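Local structure of beta-1,4-mannanase (1PMH) at residues Gln37-Pro42 with Pro172-Asn177; Asn58-Gly63 with Ser118-Thr123. The protein binds beta-1,4-linked mannan chains as a family 27 carbohydrate-binding module of a mannanase, probably holding the enzyme close to its polysaccharide substrate. One frame throughout, in Å; residues are numbered along the deposited sequence.

In the fold
From the N terminus, the chain first passes the calcium ligands Asp-10 and Glu-12, runs strand 30-36 and enters the loop 37-42, the first half of interaction 1. That loop is met about 130 residues later by the last strand, 172-181, so interaction 1 closes a circuit through most of the jellyroll beta-sandwich. Interaction 2 begins and ends within this circuit: 58-63, leading into strand 61-68, meets 118-123, on strand 114-122, 55 residues on. The contacts are nested, not crossed. Interaction 1 ties a loop to the seven-stranded sheet beside the calcium; interaction 2 spans the sugar-binding six-stranded sheet. Their centres lie 21 Å apart.

Interaction 1: residues Gln37-Pro42 with Pro172-Asn177; sequences QDLQRP and PIYLDN. With CA (calcium ion), chain C.
Tyr-174, on the final strand, reaches into the loop 37-42 with both its ring and its hydroxyl. Its OH donates a short hydrogen bond of 2.6 Å to Asp-38 OD2, using the anti lone pair of that oxygen. The carboxylate lies at the ring's edge, its plane 76° from the ring plane. Leu-39 comes over one ring face, shifted toward the rim, and its CD1 stands 3.8 Å from Tyr-174 CG in an off-centre CH-pi contact. The type I turn from Gln-37 to Gln-40 brings acid and leucine to the same tyrosine. This is the close-packed part, and Phe-90 and Tyr-137 further enclose Leu-39.

Toward Asp-176 the contact becomes looser and watery. Arg-41 NH1 bonds Leu-39 O at 2.7 Å, with the oxygen in the guanidinium plane, and also donates to a water, which in turn donates a hydrogen bond to Asp-176 OD2 at 2.7 Å. Arg-41 NH2 itself stays 4.6 Å from Asp-176 OD2. With CG anti to the backbone N (chi1 -154°), Asp-176 turns both oxygens to the calcium ion, OD1 and OD2 each 2.5 Å from it; Asp-10, Glu-12, Asn-44, Tyr-46 and a water complete the site.

A phenylalanine replacing Tyr-174 would probably keep the leucine contact but leave Asp-38 OD2 without its hydroxyl donor. Because that oxygen also forms a salt bridge with Arg-49, the hydroxyl and the guanidinium together probably favour a charged Asp-38, while calcium and the water-relayed arginine probably do likewise for Asp-176.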
# COMPACT_ATOMS: atom_id res chain seq x y z
N GLN A 37 3.33 -1.00 15.88
CA GLN A 37 2.23 -1.50 16.74
C GLN A 37 1.15 -0.47 16.98
O GLN A 37 0.30 -0.69 17.83
CB GLN A 37 2.78 -2.08 18.08
CG GLN A 37 3.64 -3.30 17.81
CD GLN A 37 4.20 -3.86 19.11
OE1 GLN A 37 3.47 -4.11 20.09
NE2 GLN A 37 5.49 -3.97 19.18
N ASP A 38 1.14 0.63 16.23
CA ASP A 38 0.15 1.66 16.49
C ASP A 38 -1.29 1.21 16.35
O ASP A 38 -2.17 1.75 17.04
CB ASP A 38 0.35 2.85 15.54
CG ASP A 38 1.63 3.65 15.81
OD1 ASP A 38 2.29 3.45 16.86
OD2 ASP A 38 2.03 4.41 14.89
N LEU A 39 -1.54 0.26 15.47
CA LEU A 39 -2.86 -0.26 15.16
C LEU A 39 -3.12 -1.60 15.89
O LEU A 39 -4.02 -2.32 15.49
CB LEU A 39 -3.10 -0.36 13.66
CG LEU A 39 -2.78 0.90 12.85
CD1 LEU A 39 -3.07 0.66 11.41
CD2 LEU A 39 -3.55 2.10 13.33
N GLN A 40 -2.32 -1.97 16.88
CA GLN A 40 -2.41 -3.29 17.45
C GLN A 40 -3.78 -3.49 18.00
O GLN A 40 -4.27 -2.67 18.74
CB GLN A 40 -1.30 -3.51 18.47
CG GLN A 40 -1.31 -2.68 19.73
CD GLN A 40 -0.06 -2.96 20.59
OE1 GLN A 40 0.46 -2.05 21.24
NE2 GLN A 40 0.44 -4.19 20.56
N ARG A 41 -4.34 -4.65 17.66
CA ARG A 41 -5.68 -4.99 18.06
C ARG A 41 -5.84 -6.50 18.01
O ARG A 41 -4.89 -7.18 17.69
CB ARG A 41 -6.64 -4.22 17.22
CG ARG A 41 -6.55 -4.56 15.77
CD ARG A 41 -7.28 -3.46 14.94
NE ARG A 41 -7.33 -3.67 13.51
CZ ARG A 41 -6.39 -3.36 12.64
NH1 ARG A 41 -5.24 -2.92 13.11
NH2 ARG A 41 -6.54 -3.58 11.33
N PRO A 42 -6.99 -7.06 18.38
CA PRO A 42 -7.06 -8.53 18.52
C PRO A 42 -6.67 -9.23 17.22
O PRO A 42 -7.20 -8.96 16.15
CB PRO A 42 -8.51 -8.75 18.97
CG PRO A 42 -8.82 -7.49 19.68
CD PRO A 42 -8.21 -6.39 18.87
N PRO A 172 1.65 9.72 9.20
CA PRO A 172 1.70 8.34 8.74
C PRO A 172 0.56 7.95 7.81
O PRO A 172 -0.56 8.47 7.91
CB PRO A 172 1.64 7.56 10.04
CG PRO A 172 0.85 8.42 10.96
CD PRO A 172 1.26 9.83 10.62
N ILE A 173 0.86 6.99 6.94
CA ILE A 173 -0.12 6.19 6.23
C ILE A 173 0.29 4.75 6.54
O ILE A 173 1.47 4.42 6.44
CB ILE A 173 -0.10 6.44 4.73
CG1 ILE A 173 -0.50 7.88 4.40
CG2 ILE A 173 -1.02 5.44 3.99
CD1 ILE A 173 -0.45 8.28 2.94
N TYR A 174 -0.66 3.91 6.91
CA TYR A 174 -0.35 2.53 7.23
C TYR A 174 -0.91 1.61 6.16
O TYR A 174 -1.99 1.83 5.62
CB TYR A 174 -0.89 2.10 8.59
CG TYR A 174 -0.51 2.96 9.76
CD1 TYR A 174 -1.15 4.16 10.02
CD2 TYR A 174 0.49 2.56 10.66
CE1 TYR A 174 -0.81 4.95 11.13
CE2 TYR A 174 0.84 3.37 11.74
CZ TYR A 174 0.20 4.55 11.98
OH TYR A 174 0.49 5.36 13.05
N LEU A 175 -0.18 0.55 5.90
CA LEU A 175 -0.65 -0.55 5.08
C LEU A 175 -0.68 -1.81 5.92
O LEU A 175 0.18 -2.05 6.77
CB LEU A 175 0.24 -0.82 3.89
CG LEU A 175 0.23 0.18 2.79
CD1 LEU A 175 1.28 -0.20 1.75
CD2 LEU A 175 -1.14 0.26 2.12
N ASP A 176 -1.67 -2.65 5.67
CA ASP A 176 -1.72 -3.96 6.33
C ASP A 176 -2.46 -4.92 5.41
O ASP A 176 -3.19 -4.53 4.49
CB ASP A 176 -2.39 -3.88 7.70
CG ASP A 176 -1.96 -4.96 8.69
OD1 ASP A 176 -1.18 -5.85 8.33
OD2 ASP A 176 -2.42 -4.93 9.83
N ASN A 177 -2.29 -6.20 5.73
CA ASN A 177 -3.07 -7.25 5.06
C ASN A 177 -3.03 -7.13 3.55
O ASN A 177 -4.06 -7.18 2.86
CB ASN A 177 -4.49 -7.27 5.61
CG ASN A 177 -4.51 -7.66 7.07
OD1 ASN A 177 -3.66 -8.42 7.53
ND2 ASN A 177 -5.46 -7.16 7.81
CA CA C . -0.98 -6.89 10.59
O HOH W 1 -3.83 -2.69 10.53
O HOH W 2 -2.57 -8.47 9.99

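Interaction 2: residues Asn58-Gly63 with Ser118-Thr123; sequences NGWDQG and SEFNIT. With BMA (beta-D-mannopyranose), chain B; BMA (beta-D-mannopyranose), chain D; EDO (1,2-ethanediol), chain E.
The backbones of 58-63 and 118-123 stand well apart, with Trp-60 CA and Phe-120 CA, the nearest such pair, separated by 10.4 Å, so side chains alone bridge them. The indole of Trp-60 meets the phenyl of Phe-120 rim to rim, neither ring over the other, with planes at 38°. Trp-60 CZ3 comes 3.6 Å from Phe-120 CE2. The phenyl gets there with CG beside its backbone N (chi1 -63°), whereas Trp-60 has CG anti to its own N (chi1 -165°), which extends the benzo end of the indole toward Phe-120.

The sugar takes a face of the indole. The mannose of chain B lies with C5 over the ring centre, 3.5 Å from Trp-60 CE2, a CH-pi stacking characteristic of carbohydrate-binding modules. Its O4 is near Trp-60 CZ2, while Phe-120 CZ borders its O3 more loosely at 4.1 Å. Two bonds help fix the tryptophan. Asn-58 OD1 accepts from Trp-60 N at 2.8 Å to make an Asx turn, and Gln-62 OE1 accepts from Trp-60 NE1, lying in the indole plane. The Gln-62 amide thus has three partners, its NE2 giving a weak bond of 3.3 Å to O3 of the chain D mannose and a hydrogen bond to Asp-64.

Around this pair, Ala-104 of strand 102-109 touches both aromatic side chains, while strand 153-165 supplies Gln-161 and Ala-163 beside Trp-60 and Gln-165 beside Phe-120. Both strands belong to the same antiparallel sheet as 61-68 and 114-122, with a classic beta bulge setting Trp-60 and Asp-61 opposite Gly-164.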
# COMPACT_ATOMS: atom_id res chain seq x y z
N ASN A 58 2.55 20.94 -5.16
CA ASN A 58 2.81 19.90 -6.12
C ASN A 58 1.54 19.08 -6.36
O ASN A 58 1.06 18.49 -5.40
CB ASN A 58 3.95 19.06 -5.55
CG ASN A 58 4.49 18.02 -6.55
OD1 ASN A 58 3.78 17.70 -7.49
ND2 ASN A 58 5.63 17.57 -6.31
N GLY A 59 1.05 19.05 -7.62
CA GLY A 59 -0.14 18.30 -7.94
C GLY A 59 0.09 16.81 -8.10
O GLY A 59 -0.88 16.10 -8.29
N TRP A 60 1.35 16.38 -8.07
CA TRP A 60 1.67 14.94 -8.16
C TRP A 60 2.99 14.68 -7.43
O TRP A 60 4.03 14.48 -8.04
CB TRP A 60 1.70 14.50 -9.63
CG TRP A 60 1.65 13.01 -9.72
CD1 TRP A 60 2.73 12.21 -9.86
CD2 TRP A 60 0.52 12.16 -9.59
NE1 TRP A 60 2.33 10.89 -9.86
CE2 TRP A 60 0.98 10.83 -9.69
CE3 TRP A 60 -0.85 12.39 -9.46
CZ2 TRP A 60 0.11 9.74 -9.67
CZ3 TRP A 60 -1.68 11.32 -9.43
CH2 TRP A 60 -1.21 10.02 -9.51
N ASP A 61 2.92 14.60 -6.10
CA ASP A 61 4.10 14.49 -5.26
C ASP A 61 4.33 13.01 -4.94
O ASP A 61 3.83 12.49 -3.93
CB ASP A 61 3.88 15.33 -3.99
CG ASP A 61 5.12 15.54 -3.19
OD1 ASP A 61 6.19 14.94 -3.44
OD2 ASP A 61 5.09 16.35 -2.22
N GLN A 62 5.03 12.34 -5.84
CA GLN A 62 5.03 10.89 -5.95
C GLN A 62 6.12 10.22 -5.13
O GLN A 62 7.22 10.74 -4.97
CB GLN A 62 5.23 10.53 -7.44
CG GLN A 62 5.10 9.07 -7.81
CD GLN A 62 5.37 8.83 -9.27
OE1 GLN A 62 4.79 9.49 -10.15
NE2 GLN A 62 6.23 7.88 -9.58
N GLY A 63 5.82 9.02 -4.63
CA GLY A 63 6.78 8.13 -4.01
C GLY A 63 6.35 6.71 -4.31
O GLY A 63 5.17 6.44 -4.48
N SER A 118 -6.06 1.94 -9.23
CA SER A 118 -5.68 3.23 -8.70
C SER A 118 -6.90 3.98 -8.24
O SER A 118 -8.01 3.69 -8.69
CB SER A 118 -4.96 4.04 -9.76
OG SER A 118 -5.76 4.21 -10.90
N GLU A 119 -6.65 4.96 -7.37
CA GLU A 119 -7.65 5.95 -7.03
C GLU A 119 -6.99 7.31 -6.90
O GLU A 119 -5.84 7.42 -6.49
CB GLU A 119 -8.38 5.66 -5.75
CG GLU A 119 -9.18 4.37 -5.74
CD GLU A 119 -10.11 4.36 -4.53
OE1 GLU A 119 -11.25 4.92 -4.67
OE2 GLU A 119 -9.72 3.85 -3.45
N PHE A 120 -7.75 8.31 -7.30
CA PHE A 120 -7.32 9.69 -7.26
C PHE A 120 -8.15 10.48 -6.26
O PHE A 120 -9.27 10.14 -5.96
CB PHE A 120 -7.47 10.33 -8.66
CG PHE A 120 -6.60 9.67 -9.67
CD1 PHE A 120 -6.99 8.50 -10.32
CD2 PHE A 120 -5.41 10.25 -10.01
CE1 PHE A 120 -6.14 7.92 -11.23
CE2 PHE A 120 -4.57 9.68 -10.93
CZ PHE A 120 -4.91 8.49 -11.51
N ASN A 121 -7.55 11.57 -5.77
CA ASN A 121 -8.25 12.54 -4.93
C ASN A 121 -8.85 11.93 -3.68
O ASN A 121 -9.99 12.24 -3.31
CB ASN A 121 -9.30 13.28 -5.75
CG ASN A 121 -8.68 14.01 -6.90
OD1 ASN A 121 -8.94 13.67 -8.04
ND2 ASN A 121 -7.78 14.94 -6.60
N ILE A 122 -8.09 11.05 -3.06
CA ILE A 122 -8.50 10.51 -1.77
C ILE A 122 -8.38 11.60 -0.71
O ILE A 122 -7.34 12.26 -0.56
CB ILE A 122 -7.58 9.32 -1.37
CG1 ILE A 122 -7.69 8.19 -2.38
CG2 ILE A 122 -7.86 8.82 0.04
CD1 ILE A 122 -9.06 7.54 -2.49
N THR A 123 -9.48 11.75 0.03
CA THR A 123 -9.53 12.63 1.19
C THR A 123 -10.08 11.86 2.39
O THR A 123 -10.39 10.68 2.27
CB THR A 123 -10.41 13.85 0.91
OG1 THR A 123 -11.75 13.40 0.68
CG2 THR A 123 -9.96 14.59 -0.35
C1 BMA B . -1.75 12.10 -13.54
C2 BMA B . -2.28 10.81 -14.11
C3 BMA B . -1.41 9.67 -13.58
C4 BMA B . 0.05 10.00 -13.73
C5 BMA B . 0.42 11.37 -13.14
C6 BMA B . 1.86 11.77 -13.33
O2 BMA B . -2.17 10.84 -15.52
O3 BMA B . -1.77 8.42 -14.15
O4 BMA B . 0.71 9.00 -12.99
O5 BMA B . -0.39 12.36 -13.75
O6 BMA B . 2.23 11.71 -14.68
C1 BMA D . 1.89 8.52 -13.57
C2 BMA D . 2.71 7.83 -12.53
C3 BMA D . 3.95 7.27 -13.21
C4 BMA D . 3.54 6.41 -14.42
C5 BMA D . 2.57 7.15 -15.32
C6 BMA D . 2.06 6.21 -16.40
O2 BMA D . 1.96 6.78 -11.96
O3 BMA D . 4.74 6.58 -12.24
O4 BMA D . 4.65 6.21 -15.25
O5 BMA D . 1.47 7.62 -14.59
O6 BMA D . 1.35 6.96 -17.32
C1 EDO E . 8.80 15.56 0.27
O1 EDO E . 9.88 15.16 -0.53
C2 EDO E . 7.62 15.29 -0.63
O2 EDO E . 6.90 16.47 -0.42